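PDB 6AN0: histidinol dehydrogenase from Elizabethkingia anophelis NUHP1, which probably catalyses the last step of histidine biosynthesis, the zinc-dependent oxidation of L-histidinol through L-histidinaldehyde to L-histidine with two molecules of NAD+. Local coordinates for residues I54-K59 with G192-G197; T160-P165 with G197-G202. One frame throughout, in Å; residues are numbered along the deposited sequence. Where two conformers were deposited one is given.

Contact 1. Residues I54-K59 with G192-G197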
loop_
_atom_site.group_PDB
_atom_site.type_symbol
_atom_site.label_atom_id
_atom_site.label_comp_id
_atom_site.label_asym_id
_atom_site.label_seq_id
_atom_site.Cartn_x
_atom_site.Cartn_y
_atom_site.Cartn_z
ATOM N N ILE A 54 30.397 4.042 6.246
ATOM C CA ILE A 54 31.529 4.918 5.985
ATOM C C ILE A 54 32.340 4.405 4.800
ATOM O O ILE A 54 32.754 5.186 3.940
ATOM C CB ILE A 54 32.376 5.080 7.264
ATOM C CG1 ILE A 54 31.602 5.955 8.263
ATOM C CG2 ILE A 54 33.749 5.683 6.951
ATOM C CD1 ILE A 54 32.170 5.997 9.649
ATOM N N ASN A 55 32.526 3.082 4.699
ATOM C CA ASN A 55 33.365 2.528 3.636
ATOM C C ASN A 55 32.717 2.711 2.265
ATOM O O ASN A 55 33.392 3.088 1.299
ATOM C CB ASN A 55 33.653 1.044 3.912
ATOM C CG ASN A 55 34.910 0.540 3.202
ATOM O OD1 ASN A 55 35.788 1.322 2.832
ATOM N ND2 ASN A 55 35.001 -0.774 3.019
ATOM N N TYR A 56 31.404 2.455 2.162
ATOM C CA TYR A 56 30.697 2.668 0.903
ATOM C C TYR A 56 30.606 4.147 0.555
ATOM O O TYR A 56 30.626 4.504 -0.626
ATOM C CB TYR A 56 29.285 2.059 0.962
ATOM C CG TYR A 56 29.290 0.578 0.661
ATOM C CD1 TYR A 56 29.541 -0.348 1.657
ATOM C CD2 TYR A 56 29.075 0.110 -0.630
ATOM C CE1 TYR A 56 29.567 -1.702 1.381
ATOM C CE2 TYR A 56 29.105 -1.239 -0.914
ATOM C CZ TYR A 56 29.349 -2.139 0.097
ATOM O OH TYR A 56 29.374 -3.485 -0.175
ATOM N N THR A 57 30.493 5.020 1.555
ATOM C CA THR A 57 30.481 6.448 1.253
ATOM C C THR A 57 31.823 6.883 0.684
ATOM O O THR A 57 31.880 7.638 -0.296
ATOM C CB THR A 57 30.109 7.235 2.511
ATOM O OG1 THR A 57 28.795 6.830 2.923
ATOM C CG2 THR A 57 30.099 8.728 2.236
ATOM N N LYS A 58 32.912 6.386 1.273
ATOM C CA LYS A 58 34.239 6.630 0.717
ATOM C C LYS A 58 34.320 6.204 -0.738
ATOM O O LYS A 58 34.901 6.916 -1.571
ATOM C CB LYS A 58 35.308 5.872 1.504
ATOM C CG LYS A 58 35.705 6.454 2.827
ATOM C CD LYS A 58 36.774 5.571 3.460
ATOM C CE LYS A 58 37.874 5.229 2.448
ATOM N NZ LYS A 58 38.899 4.280 2.981
ATOM N N LYS A 59 33.752 5.039 -1.060
ATOM C CA LYS A 59 33.918 4.454 -2.387
ATOM C C LYS A 59 33.085 5.183 -3.430
ATOM O O LYS A 59 33.558 5.445 -4.538
ATOM C CB LYS A 59 33.547 2.969 -2.349
ATOM C CG LYS A 59 33.585 2.297 -3.721
ATOM C CD LYS A 59 33.567 0.764 -3.617
ATOM C CE LYS A 59 33.336 0.117 -4.978
ATOM N NZ LYS A 59 33.469 -1.370 -4.961
ATOM N N GLY A 192 22.498 5.972 -1.839
ATOM C CA GLY A 192 22.586 4.744 -2.621
ATOM C C GLY A 192 22.059 3.510 -1.901
ATOM O O GLY A 192 21.224 3.583 -0.999
ATOM N N ILE A 193 22.559 2.348 -2.345
ATOM C CA ILE A 193 22.119 1.081 -1.761
ATOM C C ILE A 193 22.426 1.049 -0.268
ATOM O O ILE A 193 21.616 0.568 0.537
ATOM C CB ILE A 193 22.767 -0.114 -2.489
ATOM C CG1 ILE A 193 22.418 -0.126 -3.981
ATOM C CG2 ILE A 193 22.296 -1.434 -1.862
ATOM C CD1 ILE A 193 23.291 -1.149 -4.786
ATOM N N GLN A 194 23.602 1.557 0.127
ATOM C CA GLN A 194 24.001 1.471 1.528
ATOM C C GLN A 194 23.086 2.287 2.436
ATOM O O GLN A 194 22.813 1.864 3.566
ATOM C CB GLN A 194 25.478 1.884 1.700
ATOM C CG GLN A 194 25.864 3.320 1.224
ATOM C CD GLN A 194 26.211 3.404 -0.269
ATOM O OE1 GLN A 194 25.923 2.490 -1.042
ATOM N NE2 GLN A 194 26.829 4.515 -0.674
ATOM N N ALA A 195 22.570 3.428 1.963
ATOM C CA ALA A 195 21.596 4.172 2.758
ATOM C C ALA A 195 20.308 3.378 2.939
ATOM O O ALA A 195 19.759 3.315 4.047
ATOM C CB ALA A 195 21.292 5.531 2.119
ATOM N N ILE A 196 19.801 2.779 1.856
ATOM C CA ILE A 196 18.589 1.962 1.963
ATOM C C ILE A 196 18.826 0.796 2.918
ATOM O O ILE A 196 17.954 0.444 3.726
ATOM C CB ILE A 196 18.149 1.469 0.566
ATOM C CG1 ILE A 196 17.822 2.648 -0.359
ATOM C CG2 ILE A 196 16.964 0.506 0.671
ATOM C CD1 ILE A 196 16.828 3.652 0.255
ATOM N N GLY A 197 20.011 0.180 2.840
ATOM C CA GLY A 197 20.322 -0.934 3.725
ATOM C C GLY A 197 20.404 -0.503 5.176
ATOM O O GLY A 197 19.925 -1.208 6.075
HETATM O O HOH W 1 26.818 6.983 0.915
#

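Contact 2. Residues T160-P165 with G197-G202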
loop_
_atom_site.group_PDB
_atom_site.type_symbol
_atom_site.label_atom_id
_atom_site.label_comp_id
_atom_site.label_asym_id
_atom_site.label_seq_id
_atom_site.Cartn_x
_atom_site.Cartn_y
_atom_site.Cartn_z
ATOM N N THR A 160 13.683 9.638 9.903
ATOM C CA THR A 160 15.074 9.635 9.481
ATOM C C THR A 160 15.148 10.151 8.055
ATOM O O THR A 160 14.291 9.821 7.232
ATOM C CB THR A 160 15.653 8.216 9.560
ATOM O OG1 THR A 160 15.938 7.908 10.928
ATOM C CG2 THR A 160 16.928 8.085 8.730
ATOM N N LEU A 161 16.161 10.971 7.759
ATOM C CA LEU A 161 16.409 11.411 6.388
ATOM C C LEU A 161 17.855 11.093 6.023
ATOM O O LEU A 161 18.774 11.530 6.722
ATOM C CB LEU A 161 16.128 12.910 6.242
ATOM C CG LEU A 161 16.038 13.412 4.799
ATOM C CD1 LEU A 161 15.096 14.612 4.754
ATOM C CD2 LEU A 161 17.393 13.792 4.237
ATOM N N CYS A 162 18.051 10.330 4.943
ATOM C CA CYS A 162 19.369 10.016 4.391
ATOM C C CYS A 162 19.560 10.742 3.067
ATOM O O CYS A 162 18.686 10.689 2.196
ATOM C CB CYS A 162 19.534 8.515 4.143
ATOM S SG CYS A 162 19.670 7.518 5.639
ATOM N N THR A 163 20.724 11.370 2.895
ATOM C CA THR A 163 21.037 12.062 1.647
ATOM C C THR A 163 22.551 12.109 1.524
ATOM O O THR A 163 23.228 12.336 2.538
ATOM C CB THR A 163 20.408 13.473 1.631
ATOM O OG1 THR A 163 20.560 14.083 0.339
ATOM C CG2 THR A 163 21.014 14.373 2.688
ATOM N N PRO A 164 23.117 11.843 0.349
ATOM C CA PRO A 164 24.572 11.610 0.257
ATOM C C PRO A 164 25.362 12.907 0.270
ATOM O O PRO A 164 24.910 13.934 -0.257
ATOM C CB PRO A 164 24.731 10.876 -1.080
ATOM C CG PRO A 164 23.513 11.241 -1.867
ATOM C CD PRO A 164 22.404 11.408 -0.868
ATOM N N PRO A 165 26.555 12.893 0.859
ATOM C CA PRO A 165 27.412 14.082 0.852
ATOM C C PRO A 165 28.085 14.295 -0.494
ATOM O O PRO A 165 28.234 13.378 -1.306
ATOM C CB PRO A 165 28.461 13.760 1.923
ATOM C CG PRO A 165 28.588 12.254 1.838
ATOM C CD PRO A 165 27.169 11.772 1.592
ATOM N N GLY A 197 20.011 0.180 2.840
ATOM C CA GLY A 197 20.322 -0.934 3.725
ATOM C C GLY A 197 20.404 -0.503 5.176
ATOM O O GLY A 197 19.925 -1.208 6.075
ATOM N N ALA A 198 20.983 0.674 5.423
ATOM C CA ALA A 198 21.046 1.188 6.785
ATOM C C ALA A 198 19.643 1.403 7.357
ATOM O O ALA A 198 19.384 1.080 8.522
ATOM C CB ALA A 198 21.857 2.481 6.814
ATOM N N MET A 199 18.721 1.929 6.557
ATOM C CA MET A 199 17.362 2.101 7.069
ATOM C C MET A 199 16.596 0.790 7.138
ATOM O O MET A 199 15.632 0.687 7.900
ATOM C CB MET A 199 16.597 3.119 6.225
ATOM C CG MET A 199 17.188 4.539 6.345
ATOM S SD MET A 199 16.227 5.799 5.471
ATOM C CE MET A 199 16.614 5.432 3.759
ATOM N N THR A 200 17.029 -0.224 6.393
ATOM C CA THR A 200 16.359 -1.520 6.419
ATOM C C THR A 200 16.797 -2.358 7.613
ATOM O O THR A 200 15.962 -2.979 8.279
ATOM C CB THR A 200 16.635 -2.257 5.106
ATOM O OG1 THR A 200 16.050 -1.524 4.025
ATOM C CG2 THR A 200 16.102 -3.702 5.133
ATOM N N PHE A 201 18.092 -2.387 7.911
ATOM C CA PHE A 201 18.590 -3.247 8.977
ATOM C C PHE A 201 18.990 -2.484 10.228
ATOM O O PHE A 201 19.059 -3.089 11.303
ATOM C CB PHE A 201 19.791 -4.078 8.484
ATOM C CG PHE A 201 19.477 -4.917 7.278
ATOM C CD1 PHE A 201 18.810 -6.128 7.414
ATOM C CD2 PHE A 201 19.809 -4.474 6.000
ATOM C CE1 PHE A 201 18.491 -6.900 6.299
ATOM C CE2 PHE A 201 19.489 -5.238 4.879
ATOM C CZ PHE A 201 18.832 -6.449 5.029
ATOM N N GLY A 202 19.229 -1.181 10.120
ATOM C CA GLY A 202 19.704 -0.399 11.248
ATOM C C GLY A 202 21.204 -0.514 11.426
ATOM O O GLY A 202 21.790 -1.544 11.092
#

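Contact 1. Residues I54-K59 with G192-G197
Tyr56 and Gln194 meet where helix 50-61 passes helix 192-201, and their CA atoms, 6.8 Å apart, are the nearest pair between the two segments. The amide of Gln194 lies chiefly against the root of the tyrosine, with a looser approach to the ring: Tyr56 CB sits 3.6 Å from Gln194 CD. Ring and amide planes are turned 36° apart, and Gln194 OE1 approaches the ring obliquely, 4.0 Å from Tyr56 CD2, which rules out a flat stack. Two torsions fold the glutamine into this place. A chi1 of 58° sets CG over the backbone, flanked by N and C, and a bend at chi2 (-86°) turns the amide to lie alongside Tyr56 CB. The Tyr56 ring leads away, and its OH is hydrogen-bonded to Asp44 of helix 35-48. No direct hydrogen bond joins the segments; a water does so, accepting from Gln194 NE2 at 2.9 Å and donating to Thr57 OG1 at 2.8 Å, while Thr57 OG1 also bonds to Leu53 O one turn earlier. Gln194 is a predicted NAD+-binding residue, and the carbon packing with the water bridge probably limits how its amide can turn, consistent with a side chain positioned in advance for the dinucleotide.

Contact 2. Residues T160-P165 with G197-G202
Thr160 opens the strand side of the contact with its methyl, CG2, which lies 4.0 Å from Met199 SD. A chi1 of -77° sets OG1 beside the backbone N and leaves CG2 as the branch that meets the methionine. The backbone of Thr160 pairs with Ile129 and Ile131 of strand 117-132. At Leu161 the side chain turns to the other face of the sheet, as strand alternation requires, and its backbone bonds to Asn186 and Tyr188 of strand 186-189. Strand 158-163 therefore runs between two parallel neighbours, and helix 192-201 packs on one face of this mixed sheet, an alpha/beta layer in a family assigned to the ALDH-like clan. Cys162 again faces the helix. Its SG lies 3.9 Å from both SD and CG of Met199, an apolar packing contact between thiol and thioether sulfurs. Met199 has an extended chi2 (-175°), carrying SD out to the strand, and then bends at chi3 (-73°), which keeps the terminal CE within 4.2 Å of Cys162 SG. Ile212 of strand 211-213 also touches Met199. Beyond Thr163, whose OG1 bonds to Ile133 O, Pro164 and Pro165 lead the chain to helix 50-61, where both touch Asp61.

Helix 192-201 serves both contacts, whose segments overlap at Gly197 and whose centres are 9 Å apart. It presents Gln194 to helix 50-61 in contact 1 and, five residues later, about 1.4 turns on and so on a different flank of the helix, Met199 to strand 158-163 in contact 2. The two also touch directly: Thr57 CG2 of helix 50-61 lies 3.9 Å from Pro165 CG in the loop after the strand, and Ala195 CB of helix 192-201 lies 4.0 Å from Cys162 CB. Tyr132, predicted to bind NAD+, relates to both, its side chain being about 7 Å from that of Gln194 and about 4 Å from that of Cys162. Its OH bonds to Gly192 N. Asn217, another predicted NAD+ residue, has its side chain about 9 Å from that of Gln194.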